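PDB 2OV9: hypothetical protein from Rhodococcus sp., which probably hydrolyses medium- and long-chain fatty acyl-coenzyme A thioesters to the free fatty acid and coenzyme A, as a thioesterase of the hotdog superfamily. Local coordinates for residues 156-161 and 201-206; 111-116 and 173-178; 140-145 and 186-191; 127-132 and 164-169. One frame throughout, in Å; residues are numbered along the deposited sequence. Where two conformers were deposited one is given.

Interaction 1 of 4, residues 156-161 and 201-206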
loop_
_atom_site.group_PDB
_atom_site.type_symbol
_atom_site.label_atom_id
_atom_site.label_comp_id
_atom_site.label_asym_id
_atom_site.label_seq_id
_atom_site.Cartn_x
_atom_site.Cartn_y
_atom_site.Cartn_z
ATOM N N ALA B 156 -17.144 5.497 -1.731
ATOM C CA ALA B 156 -17.520 6.912 -1.558
ATOM C C ALA B 156 -16.813 7.585 -0.361
ATOM O O ALA B 156 -16.359 8.732 -0.466
ATOM C CB ALA B 156 -19.027 7.042 -1.422
ATOM N N GLN B 157 -16.754 6.876 0.769
ATOM C CA GLN B 157 -16.130 7.391 1.988
ATOM C C GLN B 157 -15.614 6.249 2.841
ATOM O O GLN B 157 -16.255 5.205 2.952
ATOM C CB GLN B 157 -17.098 8.239 2.827
ATOM C CG GLN B 157 -16.377 9.280 3.693
ATOM C CD GLN B 157 -17.020 9.518 5.047
ATOM O OE1 GLN B 157 -18.090 10.118 5.152
ATOM N NE2 GLN B 157 -16.343 9.080 6.101
ATOM N N LEU B 158 -14.445 6.446 3.436
ATOM C CA LEU B 158 -13.875 5.452 4.326
ATOM C C LEU B 158 -13.570 6.219 5.602
ATOM O O LEU B 158 -12.971 7.293 5.545
ATOM C CB LEU B 158 -12.597 4.880 3.701
ATOM C CG LEU B 158 -11.974 3.567 4.147
ATOM C CD1 LEU B 158 -12.717 2.388 3.510
ATOM C CD2 LEU B 158 -10.464 3.565 3.769
ATOM N N SER B 159 -14.021 5.706 6.739
ATOM C CA SER B 159 -13.673 6.287 8.035
ATOM C C SER B 159 -12.927 5.273 8.857
ATOM O O SER B 159 -13.536 4.313 9.315
ATOM C CB SER B 159 -14.925 6.695 8.784
ATOM O OG SER B 159 -15.660 7.600 7.979
ATOM N N THR B 160 -11.626 5.494 9.055
ATOM C CA THR B 160 -10.790 4.529 9.767
ATOM C C THR B 160 -10.398 5.065 11.125
ATOM O O THR B 160 -9.936 6.193 11.240
ATOM C CB THR B 160 -9.528 4.187 8.933
ATOM O OG1 THR B 160 -9.918 4.019 7.558
ATOM C CG2 THR B 160 -8.868 2.909 9.432
ATOM N N ARG B 161 -10.591 4.241 12.154
ATOM C CA ARG B 161 -10.301 4.612 13.530
ATOM C C ARG B 161 -9.204 3.703 14.072
ATOM O O ARG B 161 -9.237 2.497 13.859
ATOM C CB ARG B 161 -11.581 4.493 14.389
ATOM C CG ARG B 161 -12.605 5.608 14.129
ATOM C CD ARG B 161 -13.682 5.735 15.241
ATOM N NE ARG B 161 -13.107 5.987 16.567
ATOM C CZ ARG B 161 -13.423 5.325 17.680
ATOM N NH1 ARG B 161 -14.357 4.365 17.679
ATOM N NH2 ARG B 161 -12.814 5.652 18.818
ATOM N N VAL B 201 -7.434 -1.576 14.513
ATOM C CA VAL B 201 -8.000 -0.590 13.590
ATOM C C VAL B 201 -9.398 -1.034 13.214
ATOM O O VAL B 201 -9.670 -2.230 13.063
ATOM C CB VAL B 201 -7.187 -0.492 12.286
ATOM C CG1 VAL B 201 -7.642 0.756 11.435
ATOM C CG2 VAL B 201 -5.721 -0.373 12.603
ATOM N N SER B 202 -10.304 -0.078 13.024
ATOM C CA SER B 202 -11.626 -0.422 12.564
ATOM C C SER B 202 -11.976 0.551 11.451
ATOM O O SER B 202 -11.372 1.594 11.333
ATOM C CB SER B 202 -12.640 -0.356 13.723
ATOM O OG SER B 202 -12.793 0.967 14.244
ATOM N N VAL B 203 -12.942 0.181 10.635
ATOM C CA VAL B 203 -13.368 1.015 9.524
ATOM C C VAL B 203 -14.864 0.896 9.286
ATOM O O VAL B 203 -15.471 -0.146 9.582
ATOM C CB VAL B 203 -12.599 0.661 8.225
ATOM C CG1 VAL B 203 -12.925 -0.766 7.763
ATOM C CG2 VAL B 203 -12.901 1.697 7.106
ATOM N N GLU B 204 -15.439 2.012 8.844
ATOM C CA GLU B 204 -16.778 2.079 8.252
ATOM C C GLU B 204 -16.636 2.675 6.848
ATOM O O GLU B 204 -16.116 3.803 6.714
ATOM C CB GLU B 204 -17.692 3.004 9.067
ATOM C CG GLU B 204 -18.250 2.441 10.375
ATOM C CD GLU B 204 -19.092 3.452 11.168
ATOM O OE1 GLU B 204 -19.608 4.437 10.578
ATOM O OE2 GLU B 204 -19.240 3.259 12.398
ATOM N N GLY B 205 -17.101 1.959 5.824
ATOM C CA GLY B 205 -17.093 2.486 4.446
ATOM C C GLY B 205 -18.487 2.608 3.864
ATOM O O GLY B 205 -19.393 1.829 4.191
ATOM N N LEU B 206 -18.647 3.606 3.005
ATOM C CA LEU B 206 -19.887 3.852 2.301
ATOM C C LEU B 206 -19.610 3.639 0.833
ATOM O O LEU B 206 -18.583 4.093 0.306
ATOM C CB LEU B 206 -20.386 5.276 2.556
ATOM C CG LEU B 206 -20.673 5.669 4.014
ATOM C CD1 LEU B 206 -20.989 7.163 4.128
ATOM C CD2 LEU B 206 -21.818 4.827 4.616
HETATM O O HOH W 1 -17.599 6.108 6.637
#

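Interaction 2 of 4, residues 111-116 and 173-178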
loop_
_atom_site.group_PDB
_atom_site.type_symbol
_atom_site.label_atom_id
_atom_site.label_comp_id
_atom_site.label_asym_id
_atom_site.label_seq_id
_atom_site.Cartn_x
_atom_site.Cartn_y
_atom_site.Cartn_z
ATOM N N SER B 111 -19.720 -12.414 6.617
ATOM C CA SER B 111 -18.410 -11.807 6.833
ATOM C C SER B 111 -17.360 -12.464 5.920
ATOM O O SER B 111 -17.568 -13.579 5.393
ATOM C CB SER B 111 -18.003 -11.840 8.315
ATOM O OG SER B 111 -17.810 -13.158 8.799
ATOM N N VAL B 112 -16.257 -11.751 5.737
ATOM C CA VAL B 112 -15.075 -12.191 5.012
ATOM C C VAL B 112 -13.941 -12.103 6.036
ATOM O O VAL B 112 -13.930 -11.194 6.869
ATOM C CB VAL B 112 -14.860 -11.238 3.796
ATOM C CG1 VAL B 112 -13.420 -11.119 3.368
ATOM C CG2 VAL B 112 -15.781 -11.658 2.626
ATOM N N ARG B 113 -13.006 -13.046 5.999
ATOM C CA ARG B 113 -11.943 -13.112 7.003
ATOM C C ARG B 113 -10.625 -13.614 6.418
ATOM O O ARG B 113 -10.614 -14.506 5.565
ATOM C CB ARG B 113 -12.359 -14.068 8.137
ATOM C CG ARG B 113 -11.334 -14.210 9.262
ATOM C CD ARG B 113 -11.807 -15.247 10.286
ATOM N NE ARG B 113 -10.711 -15.786 11.105
ATOM C CZ ARG B 113 -10.523 -15.468 12.377
ATOM N NH1 ARG B 113 -11.353 -14.604 12.957
ATOM N NH2 ARG B 113 -9.526 -16.007 13.076
ATOM N N GLY B 114 -9.516 -13.069 6.909
ATOM C CA GLY B 114 -8.206 -13.645 6.626
ATOM C C GLY B 114 -7.238 -13.232 7.718
ATOM O O GLY B 114 -7.550 -12.359 8.536
ATOM N N THR B 115 -6.077 -13.874 7.733
ATOM C CA THR B 115 -5.021 -13.565 8.686
ATOM C C THR B 115 -3.751 -13.327 7.898
ATOM O O THR B 115 -3.429 -14.092 6.981
ATOM C CB THR B 115 -4.821 -14.749 9.633
ATOM O OG1 THR B 115 -6.052 -14.973 10.333
ATOM C CG2 THR B 115 -3.748 -14.463 10.654
ATOM N N VAL B 116 -3.024 -12.275 8.267
ATOM C CA VAL B 116 -1.790 -11.911 7.581
ATOM C C VAL B 116 -0.742 -11.505 8.612
ATOM O O VAL B 116 -1.050 -10.808 9.563
ATOM C CB VAL B 116 -2.049 -10.734 6.592
ATOM C CG1 VAL B 116 -2.415 -9.444 7.345
ATOM C CG2 VAL B 116 -0.827 -10.503 5.663
ATOM N N THR B 173 -5.821 -10.466 12.249
ATOM C CA THR B 173 -7.048 -10.943 11.642
ATOM C C THR B 173 -7.761 -9.782 11.025
ATOM O O THR B 173 -8.117 -8.841 11.731
ATOM C CB THR B 173 -7.989 -11.549 12.694
ATOM O OG1 THR B 173 -7.275 -12.547 13.436
ATOM C CG2 THR B 173 -9.237 -12.176 12.011
ATOM N N LEU B 174 -8.001 -9.880 9.723
ATOM C CA LEU B 174 -8.776 -8.908 8.986
ATOM C C LEU B 174 -10.180 -9.460 8.774
ATOM O O LEU B 174 -10.338 -10.614 8.407
ATOM C CB LEU B 174 -8.143 -8.654 7.619
ATOM C CG LEU B 174 -6.628 -8.414 7.489
ATOM C CD1 LEU B 174 -6.259 -8.158 6.035
ATOM C CD2 LEU B 174 -6.130 -7.251 8.343
ATOM N N THR B 175 -11.196 -8.637 9.023
ATOM C CA THR B 175 -12.585 -9.045 8.845
ATOM C C THR B 175 -13.376 -7.876 8.240
ATOM O O THR B 175 -13.086 -6.719 8.537
ATOM C CB THR B 175 -13.214 -9.425 10.198
ATOM O OG1 THR B 175 -12.397 -10.418 10.849
ATOM C CG2 THR B 175 -14.598 -9.987 9.993
ATOM N N GLY B 176 -14.367 -8.185 7.411
ATOM C CA GLY B 176 -15.262 -7.181 6.817
ATOM C C GLY B 176 -16.648 -7.794 6.673
ATOM O O GLY B 176 -16.777 -9.010 6.536
ATOM N N LYS B 177 -17.675 -6.958 6.708
ATOM C CA LYS B 177 -19.053 -7.411 6.505
ATOM C C LYS B 177 -19.918 -6.264 6.007
ATOM O O LYS B 177 -19.847 -5.156 6.519
ATOM C CB LYS B 177 -19.637 -8.003 7.780
ATOM C CG LYS B 177 -21.036 -8.590 7.610
ATOM C CD LYS B 177 -21.485 -9.336 8.857
ATOM C CE LYS B 177 -22.925 -9.739 8.707
ATOM N NZ LYS B 177 -23.365 -10.564 9.853
ATOM N N LEU B 178 -20.711 -6.552 4.981
ATOM C CA LEU B 178 -21.668 -5.608 4.481
ATOM C C LEU B 178 -22.701 -5.498 5.591
ATOM O O LEU B 178 -23.173 -6.525 6.110
ATOM C CB LEU B 178 -22.318 -6.127 3.194
ATOM C CG LEU B 178 -23.345 -5.248 2.487
ATOM C CD1 LEU B 178 -23.357 -5.581 0.990
ATOM C CD2 LEU B 178 -24.740 -5.417 3.078
#

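Interaction 3 of 4, residues 140-145 and 186-191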
loop_
_atom_site.group_PDB
_atom_site.type_symbol
_atom_site.label_atom_id
_atom_site.label_comp_id
_atom_site.label_asym_id
_atom_site.label_seq_id
_atom_site.Cartn_x
_atom_site.Cartn_y
_atom_site.Cartn_z
ATOM N N HIS B 140 -9.752 -2.679 0.945
ATOM C CA HIS B 140 -9.902 -3.858 0.108
ATOM C C HIS B 140 -10.803 -4.942 0.687
ATOM O O HIS B 140 -11.650 -5.492 -0.016
ATOM C CB HIS B 140 -8.556 -4.507 -0.221
ATOM C CG HIS B 140 -8.655 -5.456 -1.367
ATOM N ND1 HIS B 140 -8.733 -5.021 -2.673
ATOM C CD2 HIS B 140 -8.805 -6.801 -1.405
ATOM C CE1 HIS B 140 -8.881 -6.062 -3.474
ATOM N NE2 HIS B 140 -8.909 -7.157 -2.731
ATOM N N VAL B 141 -10.593 -5.288 1.954
ATOM C CA VAL B 141 -11.477 -6.240 2.618
ATOM C C VAL B 141 -12.956 -5.865 2.527
ATOM O O VAL B 141 -13.800 -6.752 2.333
ATOM C CB VAL B 141 -11.070 -6.461 4.096
ATOM C CG1 VAL B 141 -12.016 -7.441 4.759
ATOM C CG2 VAL B 141 -9.669 -7.038 4.119
ATOM N N LEU B 142 -13.275 -4.571 2.692
ATOM C CA LEU B 142 -14.671 -4.111 2.549
ATOM C C LEU B 142 -15.190 -4.378 1.136
ATOM O O LEU B 142 -16.341 -4.779 0.963
ATOM C CB LEU B 142 -14.834 -2.601 2.873
ATOM C CG LEU B 142 -14.454 -2.138 4.291
ATOM C CD1 LEU B 142 -14.860 -0.688 4.478
ATOM C CD2 LEU B 142 -15.118 -3.027 5.323
ATOM N N GLY B 143 -14.342 -4.151 0.134
ATOM C CA GLY B 143 -14.690 -4.500 -1.258
ATOM C C GLY B 143 -15.012 -5.972 -1.444
ATOM O O GLY B 143 -15.957 -6.343 -2.134
ATOM N N VAL B 144 -14.208 -6.822 -0.825
ATOM C CA VAL B 144 -14.411 -8.248 -0.915
ATOM C C VAL B 144 -15.664 -8.644 -0.148
ATOM O O VAL B 144 -16.426 -9.497 -0.611
ATOM C CB VAL B 144 -13.186 -9.019 -0.374
ATOM C CG1 VAL B 144 -13.436 -10.516 -0.388
ATOM C CG2 VAL B 144 -11.939 -8.685 -1.193
ATOM N N ALA B 145 -15.873 -8.050 1.033
ATOM C CA ALA B 145 -17.090 -8.316 1.815
ATOM C C ALA B 145 -18.320 -7.935 1.024
ATOM O O ALA B 145 -19.325 -8.638 1.039
ATOM C CB ALA B 145 -17.065 -7.598 3.148
ATOM N N ILE B 186 -24.451 1.401 -0.015
ATOM C CA ILE B 186 -24.006 0.257 0.761
ATOM C C ILE B 186 -23.145 0.731 1.916
ATOM O O ILE B 186 -22.279 1.582 1.729
ATOM C CB ILE B 186 -23.204 -0.718 -0.110
ATOM C CG1 ILE B 186 -24.090 -1.244 -1.243
ATOM C CG2 ILE B 186 -22.630 -1.867 0.754
ATOM C CD1 ILE B 186 -23.401 -1.303 -2.587
ATOM N N THR B 187 -23.404 0.188 3.106
ATOM C CA THR B 187 -22.544 0.408 4.266
ATOM C C THR B 187 -21.862 -0.885 4.654
ATOM O O THR B 187 -22.526 -1.923 4.835
ATOM C CB THR B 187 -23.331 0.921 5.485
ATOM O OG1 THR B 187 -23.844 2.224 5.199
ATOM C CG2 THR B 187 -22.425 1.032 6.700
ATOM N N THR B 188 -20.543 -0.795 4.832
ATOM C CA THR B 188 -19.710 -1.938 5.124
ATOM C C THR B 188 -18.763 -1.611 6.274
ATOM O O THR B 188 -18.253 -0.490 6.355
ATOM C CB THR B 188 -18.914 -2.310 3.871
ATOM O OG1 THR B 188 -19.770 -2.206 2.726
ATOM C CG2 THR B 188 -18.357 -3.747 3.949
ATOM N N ALA B 189 -18.517 -2.589 7.152
ATOM C CA ALA B 189 -17.641 -2.387 8.309
ATOM C C ALA B 189 -16.597 -3.508 8.433
ATOM O O ALA B 189 -16.805 -4.633 7.965
ATOM C CB ALA B 189 -18.458 -2.284 9.608
ATOM N N GLY B 190 -15.483 -3.207 9.087
ATOM C CA GLY B 190 -14.426 -4.205 9.250
ATOM C C GLY B 190 -13.476 -3.757 10.329
ATOM O O GLY B 190 -13.595 -2.642 10.859
ATOM N N ASP B 191 -12.556 -4.640 10.691
ATOM C CA ASP B 191 -11.524 -4.269 11.642
ATOM C C ASP B 191 -10.335 -5.181 11.486
ATOM O O ASP B 191 -10.408 -6.180 10.753
ATOM C CB ASP B 191 -12.048 -4.286 13.078
ATOM C CG ASP B 191 -12.664 -5.599 13.458
ATOM O OD1 ASP B 191 -12.035 -6.664 13.235
ATOM O OD2 ASP B 191 -13.769 -5.553 14.015
#

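Interaction 4 of 4, residues 127-132 and 164-169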
loop_
_atom_site.group_PDB
_atom_site.type_symbol
_atom_site.label_atom_id
_atom_site.label_comp_id
_atom_site.label_asym_id
_atom_site.label_seq_id
_atom_site.Cartn_x
_atom_site.Cartn_y
_atom_site.Cartn_z
ATOM N N GLY B 127 8.428 -1.063 14.286
ATOM C CA GLY B 127 7.861 -2.340 14.707
ATOM C C GLY B 127 6.376 -2.498 14.446
ATOM O O GLY B 127 5.803 -3.511 14.823
ATOM N N HIS B 128 5.759 -1.500 13.802
ATOM C CA HIS B 128 4.320 -1.478 13.609
ATOM C C HIS B 128 3.934 -1.154 12.171
ATOM O O HIS B 128 4.735 -0.597 11.402
ATOM C CB HIS B 128 3.649 -0.520 14.591
ATOM C CG HIS B 128 3.829 -0.937 16.025
ATOM N ND1 HIS B 128 4.998 -0.731 16.719
ATOM C CD2 HIS B 128 3.011 -1.616 16.863
ATOM C CE1 HIS B 128 4.884 -1.235 17.936
ATOM N NE2 HIS B 128 3.685 -1.775 18.050
ATOM N N VAL B 129 2.720 -1.557 11.828
ATOM C CA VAL B 129 2.187 -1.414 10.490
ATOM C C VAL B 129 1.854 0.046 10.290
ATOM O O VAL B 129 1.226 0.675 11.158
ATOM C CB VAL B 129 0.890 -2.238 10.346
ATOM C CG1 VAL B 129 0.221 -1.978 8.983
ATOM C CG2 VAL B 129 1.196 -3.746 10.533
ATOM N N HIS B 130 2.258 0.591 9.153
ATOM C CA HIS B 130 1.860 1.947 8.775
ATOM C C HIS B 130 0.327 2.113 8.827
ATOM O O HIS B 130 -0.414 1.312 8.248
ATOM C CB HIS B 130 2.388 2.222 7.376
ATOM C CG HIS B 130 2.396 3.665 6.996
ATOM N ND1 HIS B 130 1.243 4.403 6.854
ATOM C CD2 HIS B 130 3.420 4.503 6.694
ATOM C CE1 HIS B 130 1.553 5.637 6.501
ATOM N NE2 HIS B 130 2.867 5.721 6.387
ATOM N N GLY B 131 -0.159 3.149 9.496
ATOM C CA GLY B 131 -1.590 3.375 9.592
ATOM C C GLY B 131 -2.260 3.391 8.217
ATOM O O GLY B 131 -3.398 2.938 8.062
ATOM N N GLY B 132 -1.538 3.886 7.217
ATOM C CA GLY B 132 -2.037 3.922 5.813
ATOM C C GLY B 132 -2.158 2.527 5.206
ATOM O O GLY B 132 -3.035 2.274 4.376
ATOM N N ARG B 164 -5.397 0.762 18.894
ATOM C CA ARG B 164 -4.225 0.184 19.544
ATOM C C ARG B 164 -3.161 0.020 18.458
ATOM O O ARG B 164 -3.503 -0.182 17.289
ATOM C CB ARG B 164 -4.549 -1.202 20.110
ATOM C CG ARG B 164 -5.754 -1.260 21.024
ATOM C CD ARG B 164 -6.065 -2.683 21.462
ATOM N NE ARG B 164 -4.975 -3.292 22.225
ATOM C CZ ARG B 164 -4.727 -3.073 23.524
ATOM N NH1 ARG B 164 -5.489 -2.254 24.246
ATOM N NH2 ARG B 164 -3.712 -3.687 24.116
ATOM N N PRO B 165 -1.872 0.158 18.825
ATOM C CA PRO B 165 -0.768 -0.159 17.897
ATOM C C PRO B 165 -0.977 -1.482 17.147
ATOM O O PRO B 165 -1.460 -2.465 17.723
ATOM C CB PRO B 165 0.435 -0.286 18.840
ATOM C CG PRO B 165 0.134 0.753 19.919
ATOM C CD PRO B 165 -1.369 0.680 20.118
ATOM N N THR B 166 -0.625 -1.494 15.868
ATOM C CA THR B 166 -0.807 -2.673 15.037
ATOM C C THR B 166 0.568 -3.249 14.727
ATOM O O THR B 166 1.312 -2.666 13.954
ATOM C CB THR B 166 -1.495 -2.294 13.716
ATOM O OG1 THR B 166 -2.663 -1.499 13.985
ATOM C CG2 THR B 166 -1.904 -3.548 12.974
ATOM N N PRO B 167 0.930 -4.367 15.339
ATOM C CA PRO B 167 2.321 -4.804 15.182
ATOM C C PRO B 167 2.646 -5.520 13.898
ATOM O O PRO B 167 1.815 -6.208 13.335
ATOM C CB PRO B 167 2.522 -5.786 16.354
ATOM C CG PRO B 167 1.113 -6.299 16.640
ATOM C CD PRO B 167 0.152 -5.235 16.255
ATOM N N LEU B 168 3.889 -5.374 13.470
ATOM C CA LEU B 168 4.473 -6.215 12.436
ATOM C C LEU B 168 4.837 -7.556 13.065
ATOM O O LEU B 168 4.908 -7.673 14.300
ATOM C CB LEU B 168 5.746 -5.544 11.890
ATOM C CG LEU B 168 5.623 -4.183 11.182
ATOM C CD1 LEU B 168 7.001 -3.640 10.906
ATOM C CD2 LEU B 168 4.810 -4.351 9.886
ATOM N N PHE B 169 5.090 -8.555 12.218
ATOM C CA PHE B 169 5.657 -9.851 12.622
ATOM C C PHE B 169 4.747 -10.757 13.454
ATOM O O PHE B 169 5.223 -11.698 14.099
ATOM C CB PHE B 169 7.004 -9.681 13.348
ATOM C CG PHE B 169 7.859 -8.558 12.807
ATOM C CD1 PHE B 169 8.199 -8.503 11.448
ATOM C CD2 PHE B 169 8.323 -7.566 13.657
ATOM C CE1 PHE B 169 8.977 -7.451 10.948
ATOM C CE2 PHE B 169 9.121 -6.499 13.172
ATOM C CZ PHE B 169 9.451 -6.450 11.809
HETATM O O HOH W 2 -2.156 0.590 11.716
HETATM O O HOH W 3 0.486 0.791 14.385
#

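Interaction 1 of 4, residues 156-161 and 201-206
Q157 to R161 pair antiparallel with S202 to L206 at one edge of the hotdog sheet, where strand 154-162 is the outermost strand within the chain. The segment axes approach to 4.7 Å with their directions 162° apart. Hydrogen-bonded pairs Q157-L206, S159-E204 and R161-S202 are interleaved with the non-hydrogen-bonded pairs L158-G205 and T160-V203. R161 N donates to S202 O over 2.9 Å, and S202 N returns a bond to R161 O. At the other end A156 and Q157 both face L206, a classic beta bulge: A156 N reaches L206 O at 2.9 Å, whereas the bond from Q157 N to the same oxygen is weak at 3.4 Å. On the face bearing L158, T160 and V203, the branch CG2 of V203, anti to its own backbone N, meets L158 CG at 3.6 Å. Both L158 and V203 also touch helix 131-148. Residues 157-161 pair on their far side with an antiparallel strand of the second subunit, which makes the sheet continuous across the dimer. E204 O accepts twice, from S159 N at 2.8 Å and from water 1 at 2.7 Å, and that water is also hydrogen-bonded to S159 OG.

Interaction 2 of 4, residues 111-116 and 173-178
V112 and G114 are bonded antiparallel to G176 and L174 within the hotdog sheet, joining strand 112-117 to strand 171-182 with segment directions 162° apart. The tight part is the backbone and the inner face. V112 N donates to G176 O at 2.9 Å and L174 N to G114 O at 2.8 Å, each answered by a bond in return. Each of these pairs sets a glycine opposite an aliphatic residue; V112 continues onto V144 and W148, and L174 onto V141, so helix 131-148 packs on this face, with L18 and V102 from loops beside it. The other face, with R113, T115, T173 and T175, is looser and more exposed. There R113 holds CG anti to its backbone N (chi1 -179°) and stays extended from CG to NE; T173 CG2 stands over one face of the guanidinium, 3.4 Å from its plane, offset toward the rim. An alanine in place of T173 would probably leave that face of the guanidinium without its methyl cover and the R113 group freer to turn. The side chains of T115 and T173 barely meet. At the far end S111 OG is bonded to D109, while S111 CA makes a CA-H...O contact of 3.3 Å with G176 O.

Interaction 3 of 4, residues 140-145 and 186-191
T188 meets L142 where strand 185-194 packs against helix 131-148; the axes of the two short segments come within 8.2 Å, and their directions differ by 127°. T188 is the first residue of 186-191 to touch 140-145. Its CG2 lies anti to the backbone N and meets L142 CD2 at 3.6 Å and L142 O at 3.7 Å, with L142 CB and A145 CB a little further off. The other branch, OG1, lies anti to the carbonyl carbon and is hydrogen-bonded to OD1 of N146, the residue after A145, so this buried hydroxyl has a polar partner. A189 follows with CB directed away from the helix, and it offers its peptide instead: L142 CD2 rests 3.5 Å from A189 C. At G190 the same methyl passes 3.8 Å from G190 N, and the missing side chain matters, because a beta carbon would crowd that methyl. No hydrogen bond joins the two segments, which meet by van der Waals packing. L142 also reaches V203 and F207 on the neighbouring strand 199-208, spreading one leucine over two strands. A long central helix laid across one face of an antiparallel sheet, its side chains filling the space between, is the defining layout of the hotdog fold.

Interaction 4 of 4, residues 127-132 and 164-169
L168 and H128 both hold CG anti to the carbonyl carbon, each with chi1 -63°, and V129 sets its CG2 branch in the same position. L168 CG consequently lies 3.6 Å from H128 C, and V129 CG2 faces L168 CD2 at 3.7 Å, the two side chains crossing. The H128 and P165 side chains lie side by side, pointing the same way, with CD2 of H128 3.5 Å from CB of P165, while H128 ND1 is hydrogen-bonded to the backbone O of P126. Two backbone bonds join the loops: V129 N to T166 O at 2.8 Å, nearly straight at 171°, and L168 N to G127 O at 3.0 Å. Water 3 accepts from T166 N at 2.9 Å and donates weakly to V129 O. An alanine in place of L168 would probably open a gap against H128 C and V129 CG2, leaving V129 less firmly packed. Just beyond, H130 occupies the N-cap of helix 131-148; its ND1 accepts from G132 N at 2.9 Å in the ring plane. Two backbone bonds and one apolar contact thus fix the chain leading into this helix, whose N-cap residue H130 is hydrogen-bonded through NE2 to H140 of the second subunit.

Interactions 1, 2 and 3 share one antiparallel sheet, in which strands 112-117, 171-182, 185-194, 199-208 and 154-162 are successive neighbours. The centre of interaction 3 lies about 8 Å from that of interaction 2 and about 9 Å from that of interaction 1, and it touches both: T188 and G190 face G205 and V203, while A189 and D191 face K177 and T175. Interaction 4 is about 20 Å from interaction 3 between centres, yet both use helix 131-148. All first segments (111-116, 127-132, 140-145, 156-161) precede all second segments (164-169, 173-178, 186-191, 201-206). Early and late parts of the chain thus meet in one sheet and its central helix. Interactions 1 and 4 touch the second subunit, and H140 bonds to H130 there.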